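Local structure of L-iditol 2-dehydrogenase (Clostridium scindens, 4OH1) at residues L163-Q168 and H296-G301; E34-K39 and G78-V83; L5-I10 and S66-S71; I320-H325 and K341-V346; I201-I206 and N217-A222. The protein probably oxidises polyols such as L-iditol with NAD+, as a member of the zinc-containing alcohol dehydrogenase family, and binds zinc ions. All blocks are in the same frame, centred on the assembly; numbering follows the deposited sequence.

Overall arrangement
In this medium-chain dehydrogenase, contacts 2 and 3 lie in the GroES-like half, their centres about 24 Å apart, and contact 5 in the nucleotide-fold half, its centre about 40 Å from that of contact 2. Contacts 1 and 4 lie nearer the zinc ion whose ligands include His74, Glu75 and Glu157: the side chain of Lys344 in contact 4 is about 5 Å from it, that of Met298 in contact 1 about 10 Å. Strands 35-44 and 344-348 are neighbours in one sheet, which links contact 2 to contact 4. Contact 4 touches contact 5 through Ile320 CG1 and Asn217 OD1, 3.6 Å apart; contacts 1 and 5 reach the same parallel sheet.

Contact 1: residues L163-Q168 and H296-G301; sequences LSSAEQ and HGMIQG
Gln168 lays its terminal amide flat against the imidazole of His296, where helix 156-168 meets strand 294-297, within this chain an outermost strand of the parallel sheet of the Rossmann-type half. The amide and ring planes are only 11° apart, and Gln168 NE2 sits 3.4 Å above the ring plane, over its centre. Although Gln168 NE2 comes within 3.5 Å of His296 ND1, the angle is too poor for a hydrogen bond, and the pair is a stack. Two torsions shape the glutamine: CG is anti to the backbone N (chi1 -179°), and a bend at chi2 (61°) brings CD over the ring. The ring is held by other partners, His296 NE2 by Asp267 and His296 ND1 by His294 of the second subunit, whose strand continues the sheet across the interface.

Further toward the zinc site the meeting becomes one of small against bulky groups. The selenomethionine Met298, bent at both chi2 and chi3, brings SE to 3.5 Å from Ser164 CB and lays its methyl CE 3.5 Å from Ser165 OG. Both serine hydroxyls turn back to their own helix, Ser164 OG to the carbonyl of Thr160 and Ser165 OG to that of Val161; Ser164 OG has a second partner in Gln304. Ser164 OG also lies against the bare CA of Gly301, at 3.4 Å. One water spans the two segments, donating to Gln168 OE1 and to the carbonyl oxygen of Gly297, each at 2.6 Å.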
# COMPACT_ATOMS: atom_id res chain seq x y z
N LEU A 163 -8.09 -0.25 16.33
CA LEU A 163 -7.91 0.30 15.01
C LEU A 163 -6.64 -0.18 14.37
O LEU A 163 -6.65 -0.51 13.18
CB LEU A 163 -7.90 1.85 15.01
CG LEU A 163 -9.27 2.49 15.15
CD1 LEU A 163 -9.13 3.88 15.68
CD2 LEU A 163 -9.97 2.57 13.84
N SER A 164 -5.54 -0.23 15.10
CA SER A 164 -4.28 -0.70 14.52
C SER A 164 -4.29 -2.15 14.10
O SER A 164 -3.67 -2.51 13.12
CB SER A 164 -3.13 -0.58 15.51
OG SER A 164 -3.08 0.75 15.95
N SER A 165 -4.91 -2.98 14.91
CA SER A 165 -5.04 -4.38 14.66
C SER A 165 -5.95 -4.59 13.45
O SER A 165 -5.61 -5.36 12.56
CB SER A 165 -5.62 -5.07 15.92
OG SER A 165 -4.66 -4.94 16.98
N ALA A 166 -7.05 -3.87 13.36
CA ALA A 166 -7.93 -4.01 12.21
C ALA A 166 -7.23 -3.62 10.94
O ALA A 166 -7.35 -4.30 9.93
CB ALA A 166 -9.21 -3.22 12.35
N GLU A 167 -6.44 -2.57 11.00
CA GLU A 167 -5.74 -2.12 9.84
C GLU A 167 -4.67 -3.07 9.47
O GLU A 167 -4.42 -3.30 8.30
CB GLU A 167 -5.13 -0.75 10.10
CG GLU A 167 -6.19 0.31 10.12
CD GLU A 167 -5.73 1.70 10.57
OE1 GLU A 167 -4.60 1.84 11.11
OE2 GLU A 167 -6.54 2.66 10.39
N GLN A 168 -4.01 -3.63 10.45
CA GLN A 168 -2.97 -4.60 10.18
C GLN A 168 -3.54 -5.92 9.59
O GLN A 168 -2.93 -6.54 8.76
CB GLN A 168 -2.19 -4.86 11.45
CG GLN A 168 -1.07 -5.83 11.29
CD GLN A 168 -0.02 -5.34 10.29
OE1 GLN A 168 0.98 -4.78 10.69
NE2 GLN A 168 -0.21 -5.63 9.00
N HIS A 296 1.23 -11.50 11.46
CA HIS A 296 1.71 -10.23 11.95
C HIS A 296 1.58 -10.11 13.44
O HIS A 296 0.60 -10.62 14.06
CB HIS A 296 0.85 -9.07 11.44
CG HIS A 296 0.58 -9.11 9.98
ND1 HIS A 296 1.48 -8.67 9.05
CD2 HIS A 296 -0.52 -9.50 9.28
CE1 HIS A 296 0.97 -8.80 7.83
NE2 HIS A 296 -0.23 -9.32 7.95
N GLY A 297 2.51 -9.38 14.01
CA GLY A 297 2.35 -8.83 15.34
C GLY A 297 1.82 -7.39 15.33
O GLY A 297 1.61 -6.77 14.28
N MSE A 298 1.64 -6.84 16.53
CA MSE A 298 1.09 -5.50 16.74
C MSE A 298 1.54 -4.97 18.13
O MSE A 298 1.12 -5.52 19.17
CB MSE A 298 -0.45 -5.57 16.65
CG MSE A 298 -1.12 -4.38 15.91
SE MSE A 298 -0.75 -2.75 16.87
CE MSE A 298 -1.98 -3.11 18.39
N ILE A 299 2.40 -3.95 18.15
CA ILE A 299 2.70 -3.24 19.42
C ILE A 299 2.33 -1.73 19.46
O ILE A 299 2.89 -0.89 18.74
CB ILE A 299 4.18 -3.41 19.94
CG1 ILE A 299 4.27 -2.82 21.40
CG2 ILE A 299 5.20 -2.83 18.91
CD1 ILE A 299 5.18 -3.52 22.43
N GLN A 300 1.36 -1.46 20.34
CA GLN A 300 0.91 -0.11 20.76
C GLN A 300 0.06 0.61 19.74
O GLN A 300 -0.95 1.19 20.13
CB GLN A 300 2.06 0.81 21.20
CG GLN A 300 2.68 0.47 22.53
CD GLN A 300 3.70 1.51 22.99
OE1 GLN A 300 3.71 2.67 22.54
NE2 GLN A 300 4.58 1.09 23.89
N GLY A 301 0.44 0.58 18.46
CA GLY A 301 -0.15 1.48 17.47
C GLY A 301 0.65 2.81 17.46
O GLY A 301 1.37 3.14 18.44
O HOH W 1 1.47 -4.41 13.18

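Contact 2: residues E34-K39 and G78-V83; sequences EEIRIK and GVIDKV
Strands 35-39 and 78-83 pair antiparallel, their axes 4.3 Å apart at closest approach and their directions 136° apart, with a classic beta bulge in the sheet of the GroES-like domain. At the bulge Asp81 and Lys82 both face Arg37, and Arg37 O accepts from two backbone donors that reach it from the same face of its plane: Asp81 N at 2.8 Å and Lys82 N at a longer 3.3 Å. Regular pairing resumes beyond it, between Lys39 and Val79.

The extra residue of the bulge turns Asp81 toward the neighbouring strand, where its side chain runs alongside that of Arg37, both pointing the same way. With CG anti to the backbone N (chi1 -175°), Asp81 offers OD2 to Arg37 NH1 in a salt bridge of 2.7 Å. The oxygen lies near the guanidinium plane, at its edge, although the carboxylate itself is turned 40° from that plane. Over one face of the guanidinium lies the aliphatic part of Lys82, CB being 3.7 Å from Arg37 NH1. This brings two like charges together, Arg37 NH2 and Lys82 NZ being 4.4 Å apart; Glu30 makes salt bridges to both, which would be expected to offset their repulsion.

Ile36 points to the other face of the sheet, and its CG2 wedges against the CG2 and CD1 branches of Ile80. Ala87 touches Ile36, and Val98 touches Ile38 and Ile80. The side chains of Ile38 and Ile80 diverge at their bridge and meet more loosely, Ile38 CD1 reaching Ile80 CG1 at 4.2 Å.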
# COMPACT_ATOMS: atom_id res chain seq x y z
N GLU A 34 6.05 22.68 29.53
CA GLU A 34 5.45 21.96 28.43
C GLU A 34 4.43 20.91 28.83
O GLU A 34 3.98 20.13 27.96
CB GLU A 34 6.54 21.35 27.57
CG GLU A 34 7.45 22.41 27.01
CD GLU A 34 8.38 21.88 25.97
OE1 GLU A 34 8.29 20.69 25.57
OE2 GLU A 34 9.24 22.65 25.56
N GLU A 35 4.05 20.90 30.11
CA GLU A 35 3.19 19.86 30.65
C GLU A 35 1.83 20.41 30.95
O GLU A 35 1.63 21.61 30.95
CB GLU A 35 3.79 19.25 31.92
CG GLU A 35 4.97 18.36 31.64
CD GLU A 35 5.66 17.83 32.90
OE1 GLU A 35 5.55 18.39 34.00
OE2 GLU A 35 6.34 16.81 32.76
N ILE A 36 0.89 19.51 31.21
CA ILE A 36 -0.51 19.83 31.37
C ILE A 36 -1.01 18.92 32.45
O ILE A 36 -0.72 17.71 32.44
CB ILE A 36 -1.29 19.53 30.07
CG1 ILE A 36 -0.75 20.37 28.91
CG2 ILE A 36 -2.74 19.82 30.24
CD1 ILE A 36 -1.55 20.25 27.68
N ARG A 37 -1.80 19.46 33.37
CA ARG A 37 -2.43 18.65 34.37
C ARG A 37 -3.89 18.50 34.02
O ARG A 37 -4.58 19.47 33.68
CB ARG A 37 -2.27 19.26 35.74
CG ARG A 37 -2.92 18.40 36.81
CD ARG A 37 -3.48 19.26 37.92
NE ARG A 37 -2.40 19.72 38.70
CZ ARG A 37 -2.35 20.89 39.35
NH1 ARG A 37 -3.34 21.77 39.34
NH2 ARG A 37 -1.26 21.15 40.03
N ILE A 38 -4.35 17.25 34.10
CA ILE A 38 -5.70 16.86 33.82
C ILE A 38 -6.39 16.58 35.10
O ILE A 38 -5.88 15.87 35.96
CB ILE A 38 -5.80 15.47 33.02
CG1 ILE A 38 -5.01 15.49 31.76
CG2 ILE A 38 -7.21 15.14 32.66
CD1 ILE A 38 -5.14 16.80 31.07
N LYS A 39 -7.61 17.03 35.19
CA LYS A 39 -8.47 16.51 36.18
C LYS A 39 -9.17 15.31 35.53
O LYS A 39 -9.93 15.48 34.57
CB LYS A 39 -9.52 17.51 36.56
CG LYS A 39 -10.25 17.09 37.74
CD LYS A 39 -11.62 17.65 37.84
CE LYS A 39 -12.12 17.30 39.24
NZ LYS A 39 -13.53 17.68 39.36
N GLY A 78 -10.68 13.48 30.71
CA GLY A 78 -11.06 14.45 31.69
C GLY A 78 -10.95 15.85 31.14
O GLY A 78 -11.13 16.06 29.95
N VAL A 79 -10.63 16.80 32.02
CA VAL A 79 -10.64 18.23 31.68
C VAL A 79 -9.28 18.82 32.12
O VAL A 79 -8.75 18.47 33.17
CB VAL A 79 -11.80 18.91 32.37
CG1 VAL A 79 -11.84 20.35 32.04
CG2 VAL A 79 -13.11 18.29 31.92
N ILE A 80 -8.71 19.68 31.30
CA ILE A 80 -7.49 20.36 31.65
C ILE A 80 -7.72 21.24 32.90
O ILE A 80 -8.65 22.03 32.96
CB ILE A 80 -6.97 21.21 30.51
CG1 ILE A 80 -6.61 20.31 29.32
CG2 ILE A 80 -5.74 22.00 30.96
CD1 ILE A 80 -5.74 20.97 28.22
N ASP A 81 -6.84 21.06 33.88
CA ASP A 81 -6.89 21.72 35.16
C ASP A 81 -5.81 22.79 35.30
O ASP A 81 -6.01 23.77 35.98
CB ASP A 81 -6.65 20.69 36.24
CG ASP A 81 -6.79 21.26 37.62
OD1 ASP A 81 -7.93 21.64 37.95
OD2 ASP A 81 -5.79 21.29 38.37
N LYS A 82 -4.67 22.62 34.65
CA LYS A 82 -3.59 23.58 34.70
C LYS A 82 -2.58 23.31 33.59
O LYS A 82 -2.30 22.15 33.26
CB LYS A 82 -2.89 23.47 36.03
CG LYS A 82 -1.64 24.30 36.15
CD LYS A 82 -1.23 24.44 37.60
CE LYS A 82 0.08 25.24 37.78
NZ LYS A 82 0.52 25.12 39.19
N VAL A 83 -2.06 24.38 33.03
CA VAL A 83 -1.25 24.36 31.82
C VAL A 83 0.10 25.08 32.07
O VAL A 83 0.11 26.20 32.53
CB VAL A 83 -2.02 25.12 30.68
CG1 VAL A 83 -1.23 25.10 29.40
CG2 VAL A 83 -3.34 24.49 30.38

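Contact 3: residues L5-I10 and S66-S71; sequences LFVTSI and SMLPMS
Val7 and Met70 join the segments by two backbone hydrogen bonds, Val7 N to Met70 O at 2.8 Å and Met70 N to Val7 O at 3.0 Å. Their side chains lie side by side on the same face and point the same way. The selenomethionine Met70 starts out with CG anti to the backbone N (chi1 -168°), and its bend at chi3 sets the methyl CE 3.9 Å from Val7 CG2.

The other branch of the valine, CG1, meets Leu68 CD2 at 3.8 Å, the two side chains passing at a slant. The forked end of Leu68 packs on the backbone of segment 5-10: CD2 lies 3.5 Å from Val7 O, while CD1 is set against Thr8 O and Ser9 CA. The same CD1 just reaches Ile10 CG1.

Within this chain the pairing forms the edge of a small antiparallel sheet, in which strand 2-9 lies between strand 20-26 and the short, weakly bonded strand 70-71. A cis peptide bond joins Leu68 to Pro69 just before the pairing begins. Pro69 CB packs against Phe6 CB at 4.1 Å, on the side away from Val7 and Met70. The ring of Phe6 meets the Met70-Ser71 peptide obliquely, its CD2 3.5 Å from Ser71 N.

Farther out, helix 48-54 covers the Val7 and Met70 face, where Ile52 touches both side chains, and Met24 of strand 20-26 backs Phe6 and Pro69. Ser71 OG turns to the carbonyl of Met127, and Thr8 OG1 is held by Asp22 and Thr20.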
# COMPACT_ATOMS: atom_id res chain seq x y z
N LEU A 5 -4.95 5.24 43.03
CA LEU A 5 -4.83 3.80 43.19
C LEU A 5 -3.47 3.32 42.74
O LEU A 5 -2.97 3.80 41.76
CB LEU A 5 -5.84 3.09 42.32
CG LEU A 5 -7.25 3.61 42.50
CD1 LEU A 5 -8.23 2.81 41.65
CD2 LEU A 5 -7.63 3.58 43.93
N PHE A 6 -2.94 2.33 43.44
CA PHE A 6 -1.65 1.76 43.15
C PHE A 6 -1.80 0.25 43.18
O PHE A 6 -2.66 -0.32 43.89
CB PHE A 6 -0.65 2.16 44.24
CG PHE A 6 -0.30 3.61 44.23
CD1 PHE A 6 -1.14 4.54 44.87
CD2 PHE A 6 0.85 4.07 43.60
CE1 PHE A 6 -0.83 5.90 44.86
CE2 PHE A 6 1.16 5.44 43.59
CZ PHE A 6 0.31 6.36 44.21
N VAL A 7 -0.97 -0.41 42.39
CA VAL A 7 -0.87 -1.85 42.43
C VAL A 7 0.03 -2.09 43.61
O VAL A 7 1.18 -1.64 43.59
CB VAL A 7 -0.19 -2.39 41.16
CG1 VAL A 7 0.06 -3.89 41.27
CG2 VAL A 7 -1.05 -2.11 39.96
N THR A 8 -0.50 -2.76 44.65
CA THR A 8 0.24 -3.05 45.89
C THR A 8 0.85 -4.47 45.97
O THR A 8 1.86 -4.66 46.63
CB THR A 8 -0.64 -2.77 47.15
OG1 THR A 8 -1.94 -3.36 46.99
CG2 THR A 8 -0.81 -1.25 47.34
N SER A 9 0.27 -5.44 45.27
CA SER A 9 0.92 -6.74 45.06
C SER A 9 0.53 -7.31 43.72
O SER A 9 -0.51 -6.95 43.17
CB SER A 9 0.47 -7.70 46.15
OG SER A 9 -0.89 -8.05 45.95
N ILE A 10 1.35 -8.23 43.20
CA ILE A 10 1.03 -8.96 41.94
C ILE A 10 0.86 -10.44 42.24
O ILE A 10 1.07 -10.87 43.38
CB ILE A 10 2.15 -8.82 40.88
CG1 ILE A 10 3.52 -9.00 41.55
CG2 ILE A 10 2.05 -7.46 40.14
CD1 ILE A 10 4.59 -9.52 40.64
N SER A 66 9.80 -5.52 42.35
CA SER A 66 10.84 -4.55 42.73
C SER A 66 10.26 -3.16 43.01
O SER A 66 10.68 -2.48 43.94
CB SER A 66 11.89 -4.45 41.61
N MSE A 67 9.26 -2.74 42.25
CA MSE A 67 8.84 -1.36 42.29
C MSE A 67 7.41 -1.10 42.75
O MSE A 67 6.86 -0.03 42.46
CB MSE A 67 9.01 -0.78 40.92
CG MSE A 67 8.09 -1.40 39.93
SE MSE A 67 8.20 -0.37 38.33
CE MSE A 67 8.32 1.48 39.04
N LEU A 68 6.82 -2.06 43.46
CA LEU A 68 5.53 -1.85 44.11
C LEU A 68 5.82 -0.95 45.27
O LEU A 68 6.93 -1.01 45.77
CB LEU A 68 4.91 -3.17 44.59
CG LEU A 68 4.67 -4.23 43.49
CD1 LEU A 68 4.14 -5.49 44.10
CD2 LEU A 68 3.72 -3.75 42.38
N PRO A 69 4.89 -0.07 45.67
CA PRO A 69 3.57 0.21 45.07
C PRO A 69 3.69 1.00 43.76
O PRO A 69 4.51 1.91 43.65
CB PRO A 69 2.84 1.02 46.14
CG PRO A 69 3.92 1.65 46.97
CD PRO A 69 5.18 0.82 46.80
N MSE A 70 2.88 0.64 42.77
CA MSE A 70 3.08 1.16 41.43
C MSE A 70 1.83 1.87 40.92
O MSE A 70 0.72 1.34 41.00
CB MSE A 70 3.40 -0.01 40.55
CG MSE A 70 3.91 0.34 39.22
SE MSE A 70 4.08 -1.32 38.22
CE MSE A 70 2.21 -1.83 37.86
N SER A 71 2.01 3.07 40.41
CA SER A 71 0.90 3.79 39.78
C SER A 71 0.47 3.05 38.54
O SER A 71 1.27 2.38 37.92
CB SER A 71 1.29 5.23 39.43
OG SER A 71 2.30 5.21 38.43

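Contact 4: residues I320-H325 and K341-V346; sequences IIQKEH and KYAKIV
A beta-alpha-beta unit brings strands 321-326 and 344-348 side by side and parallel, helix 330-338 making the connection. Backbone bonds from Gln322 N to Lys344 O (2.9 Å) and from His325 N to Val346 O (2.8 Å) join them. A beta bulge interrupts the register at Gln322, whose side chain therefore points toward the partner segment. Gln322 CG lies anti to the carbonyl carbon (chi1 -55°), and the extended chain carries OE1 to Ala343 N, which donates a 2.9 Å bond onto an in-plane lone pair of the amide oxygen. A water also donates to Gln322 OE1, at 2.7 Å, and to the carbonyl oxygen of Lys341.

Next to it, Tyr342 is sandwiched between two lysine chains. Lys323 CG stands over one face in a CH-pi contact, 3.9 Å from the ring centroid and 9° off the normal, and Lys341 CB covers the centre of the opposite face. Farther out, Lys323 CE lies 3.5 Å from Tyr342 OH.

On the other face of the sheet, Val346 CG2 meets Ile321 CG2 at 3.8 Å and also packs against Glu324 CB. Ile320 CG2 runs beside Lys344 CG, 3.9 Å away, while the amine of Lys344 makes a salt bridge with the zinc ligand Glu75. Lys344 is thus second-shell to the metal, and the salt bridge would be expected to orient Glu75 and offset part of its negative charge.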
# COMPACT_ATOMS: atom_id res chain seq x y z
N ILE A 320 -20.48 -2.22 25.22
CA ILE A 320 -19.12 -2.55 25.52
C ILE A 320 -18.81 -2.18 26.95
O ILE A 320 -18.32 -3.03 27.72
CB ILE A 320 -18.20 -1.82 24.55
CG1 ILE A 320 -18.47 -2.31 23.11
CG2 ILE A 320 -16.74 -2.04 24.94
CD1 ILE A 320 -17.57 -1.69 22.02
N ILE A 321 -19.09 -0.93 27.32
CA ILE A 321 -18.93 -0.51 28.69
C ILE A 321 -20.07 -1.09 29.44
O ILE A 321 -21.17 -0.65 29.28
CB ILE A 321 -18.95 0.98 28.88
CG1 ILE A 321 -17.79 1.60 28.13
CG2 ILE A 321 -18.79 1.26 30.37
CD1 ILE A 321 -17.91 3.12 27.89
N GLN A 322 -19.81 -2.08 30.27
CA GLN A 322 -20.91 -2.77 30.92
C GLN A 322 -20.99 -2.45 32.38
O GLN A 322 -21.94 -2.84 32.99
CB GLN A 322 -20.75 -4.27 30.79
CG GLN A 322 -20.60 -4.68 29.35
CD GLN A 322 -20.87 -6.12 29.13
OE1 GLN A 322 -19.99 -6.98 29.30
NE2 GLN A 322 -22.07 -6.40 28.66
N LYS A 323 -20.01 -1.76 32.96
CA LYS A 323 -20.09 -1.38 34.37
C LYS A 323 -19.43 -0.05 34.56
O LYS A 323 -18.37 0.17 34.00
CB LYS A 323 -19.27 -2.35 35.23
CG LYS A 323 -19.93 -3.60 35.56
CD LYS A 323 -20.86 -3.39 36.72
CE LYS A 323 -21.62 -4.66 37.00
NZ LYS A 323 -22.42 -4.36 38.18
N GLU A 324 -20.03 0.79 35.40
CA GLU A 324 -19.42 2.03 35.82
C GLU A 324 -19.45 2.04 37.33
O GLU A 324 -20.48 1.77 37.92
CB GLU A 324 -20.24 3.21 35.31
CG GLU A 324 -19.83 4.57 35.92
CD GLU A 324 -20.64 5.76 35.34
OE1 GLU A 324 -21.37 5.52 34.36
OE2 GLU A 324 -20.56 6.90 35.87
N HIS A 325 -18.32 2.36 37.96
CA HIS A 325 -18.25 2.58 39.40
C HIS A 325 -17.61 3.94 39.71
O HIS A 325 -16.93 4.50 38.87
CB HIS A 325 -17.39 1.51 40.04
CG HIS A 325 -17.96 0.13 39.96
ND1 HIS A 325 -18.91 -0.34 40.83
CD2 HIS A 325 -17.67 -0.90 39.12
CE1 HIS A 325 -19.19 -1.60 40.54
NE2 HIS A 325 -18.45 -1.96 39.51
N LYS A 341 -16.23 -11.25 33.98
CA LYS A 341 -17.53 -11.30 33.33
C LYS A 341 -17.76 -10.19 32.31
O LYS A 341 -18.58 -10.39 31.42
CB LYS A 341 -18.67 -11.24 34.36
CG LYS A 341 -18.55 -12.30 35.46
CD LYS A 341 -19.79 -12.38 36.35
CE LYS A 341 -20.92 -13.02 35.57
NZ LYS A 341 -22.04 -13.39 36.42
N TYR A 342 -17.07 -9.04 32.43
CA TYR A 342 -17.50 -7.80 31.75
C TYR A 342 -16.56 -7.39 30.66
O TYR A 342 -15.35 -7.63 30.76
CB TYR A 342 -17.67 -6.64 32.75
CG TYR A 342 -18.60 -7.01 33.86
CD1 TYR A 342 -19.97 -7.05 33.65
CD2 TYR A 342 -18.11 -7.40 35.10
CE1 TYR A 342 -20.84 -7.41 34.67
CE2 TYR A 342 -18.97 -7.78 36.13
CZ TYR A 342 -20.34 -7.79 35.90
OH TYR A 342 -21.18 -8.17 36.89
N ALA A 343 -17.10 -6.76 29.61
CA ALA A 343 -16.26 -6.39 28.50
C ALA A 343 -15.33 -5.23 28.90
O ALA A 343 -14.13 -5.33 28.77
CB ALA A 343 -17.09 -6.05 27.26
N LYS A 344 -15.90 -4.12 29.37
CA LYS A 344 -15.13 -2.97 29.86
C LYS A 344 -15.82 -2.38 31.09
O LYS A 344 -17.06 -2.28 31.15
CB LYS A 344 -14.98 -1.84 28.82
CG LYS A 344 -13.99 -2.09 27.70
CD LYS A 344 -12.56 -2.30 28.15
CE LYS A 344 -11.76 -1.04 28.16
NZ LYS A 344 -10.31 -1.35 28.39
N ILE A 345 -14.98 -1.99 32.04
CA ILE A 345 -15.40 -1.32 33.26
C ILE A 345 -14.80 0.07 33.33
O ILE A 345 -13.61 0.24 33.08
CB ILE A 345 -14.93 -2.10 34.47
CG1 ILE A 345 -15.51 -3.52 34.46
CG2 ILE A 345 -15.37 -1.40 35.76
CD1 ILE A 345 -14.66 -4.53 35.27
N VAL A 346 -15.64 1.07 33.65
CA VAL A 346 -15.13 2.42 33.86
C VAL A 346 -15.34 2.89 35.27
O VAL A 346 -16.34 2.56 35.92
CB VAL A 346 -15.71 3.50 32.90
CG1 VAL A 346 -15.31 3.20 31.52
CG2 VAL A 346 -17.24 3.59 32.98
O HOH W 2 -19.09 -9.49 28.84

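Contact 5: residues I201-I206 and N217-A222; sequences ITVFDI and NGADYA
Ile201 and Asp220 open the hydrogen bonding between strands 200-205 and 221-224, parallel neighbours joined through helix 208-216 in a beta-alpha-beta unit of the Rossmann-type fold. Gly218, the first residue after that helix, has positive phi in a Schellman motif and turns the chain into this pairing. Ile201 O takes two donors in its carbonyl plane, Asp220 N at 2.9 Å and Tyr221 N at 3.1 Å. In return Ile201 N donates to the side chain, reaching the anti lone pair of Asp220 OD2 at 2.8 Å; Asp220 CG, anti to the carbonyl carbon (chi1 -57°), is thereby set on the side of Ile201 N. Farther along, Val203 N bonds to Tyr221 O at 2.9 Å.

Apolar contacts gather on the Val203 side, where helices 184-194 and 208-216 pack. Ala219 CB touches Val203 CG2 at 4.1 Å and, more loosely, Ile201 CG2.

Across the opposite face, Thr202 OG1 lies at the edge of the Tyr221 ring, 3.8 Å from CD2, and bonds to Tyr242 OH.

Asp220 OD2 also makes a salt bridge to Arg314 of the third subunit. One carboxylate oxygen therefore serves both the strand end and the subunit interface, and the arginine would be expected to stabilise its negative charge.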
# COMPACT_ATOMS: atom_id res chain seq x y z
N ILE A 201 -18.46 -11.75 9.74
CA ILE A 201 -17.73 -11.53 11.01
C ILE A 201 -18.09 -12.64 11.98
O ILE A 201 -19.24 -12.79 12.32
CB ILE A 201 -18.07 -10.20 11.65
CG1 ILE A 201 -17.77 -9.06 10.69
CG2 ILE A 201 -17.27 -10.01 12.90
CD1 ILE A 201 -18.31 -7.66 11.06
N THR A 202 -17.13 -13.45 12.39
CA THR A 202 -17.36 -14.55 13.34
C THR A 202 -16.47 -14.38 14.55
O THR A 202 -15.25 -14.23 14.43
CB THR A 202 -16.97 -15.88 12.70
OG1 THR A 202 -17.73 -16.04 11.50
CG2 THR A 202 -17.24 -17.04 13.62
N VAL A 203 -17.07 -14.38 15.71
CA VAL A 203 -16.34 -14.28 16.97
C VAL A 203 -16.27 -15.63 17.68
O VAL A 203 -17.24 -16.43 17.67
CB VAL A 203 -16.98 -13.22 17.88
CG1 VAL A 203 -16.34 -13.15 19.27
CG2 VAL A 203 -16.90 -11.84 17.21
N PHE A 204 -15.13 -15.88 18.31
CA PHE A 204 -14.91 -17.14 19.01
C PHE A 204 -14.64 -16.86 20.49
O PHE A 204 -13.89 -15.96 20.79
CB PHE A 204 -13.71 -17.89 18.40
CG PHE A 204 -13.89 -18.28 16.98
CD1 PHE A 204 -13.68 -17.35 15.97
CD2 PHE A 204 -14.20 -19.59 16.62
CE1 PHE A 204 -13.80 -17.70 14.63
CE2 PHE A 204 -14.32 -19.93 15.28
CZ PHE A 204 -14.11 -18.94 14.28
N ASP A 205 -15.28 -17.59 21.39
CA ASP A 205 -14.95 -17.50 22.83
C ASP A 205 -15.36 -18.78 23.54
O ASP A 205 -16.05 -19.58 22.93
CB ASP A 205 -15.68 -16.29 23.45
CG ASP A 205 -15.06 -15.82 24.77
OD1 ASP A 205 -15.37 -16.38 25.86
OD2 ASP A 205 -14.26 -14.85 24.75
N ILE A 206 -14.99 -18.97 24.82
CA ILE A 206 -15.50 -20.10 25.68
C ILE A 206 -16.87 -19.82 26.32
O ILE A 206 -17.72 -20.70 26.56
CB ILE A 206 -14.58 -20.36 26.86
CG1 ILE A 206 -13.12 -20.43 26.43
CG2 ILE A 206 -14.96 -21.67 27.53
CD1 ILE A 206 -12.92 -21.27 25.18
N ASN A 217 -23.20 -6.83 19.24
CA ASN A 217 -22.32 -5.79 18.70
C ASN A 217 -22.21 -5.81 17.17
O ASN A 217 -21.53 -4.97 16.62
CB ASN A 217 -20.91 -5.90 19.32
CG ASN A 217 -20.82 -5.16 20.63
OD1 ASN A 217 -20.46 -4.01 20.68
ND2 ASN A 217 -21.24 -5.81 21.69
N GLY A 218 -22.87 -6.75 16.50
CA GLY A 218 -22.84 -6.83 15.03
C GLY A 218 -22.18 -8.03 14.40
O GLY A 218 -22.06 -8.08 13.20
N ALA A 219 -21.78 -9.04 15.18
CA ALA A 219 -21.15 -10.17 14.59
C ALA A 219 -22.20 -10.96 13.87
O ALA A 219 -23.31 -11.04 14.33
CB ALA A 219 -20.56 -11.02 15.63
N ASP A 220 -21.84 -11.60 12.78
CA ASP A 220 -22.76 -12.51 12.09
C ASP A 220 -22.86 -13.84 12.81
O ASP A 220 -23.94 -14.40 12.94
CB ASP A 220 -22.31 -12.73 10.62
CG ASP A 220 -22.21 -11.44 9.83
OD1 ASP A 220 -23.24 -10.87 9.54
OD2 ASP A 220 -21.10 -10.93 9.56
N TYR A 221 -21.74 -14.37 13.28
CA TYR A 221 -21.76 -15.63 13.97
C TYR A 221 -20.90 -15.52 15.21
O TYR A 221 -19.94 -14.75 15.27
CB TYR A 221 -21.21 -16.74 13.07
CG TYR A 221 -21.93 -16.84 11.77
CD1 TYR A 221 -23.23 -17.34 11.73
CD2 TYR A 221 -21.37 -16.39 10.60
CE1 TYR A 221 -23.92 -17.42 10.56
CE2 TYR A 221 -22.08 -16.46 9.40
CZ TYR A 221 -23.35 -16.98 9.41
OH TYR A 221 -24.08 -17.05 8.28
N ALA A 222 -21.23 -16.32 16.20
CA ALA A 222 -20.49 -16.35 17.44
C ALA A 222 -20.39 -17.78 17.91
O ALA A 222 -21.39 -18.41 18.15
CB ALA A 222 -21.16 -15.50 18.47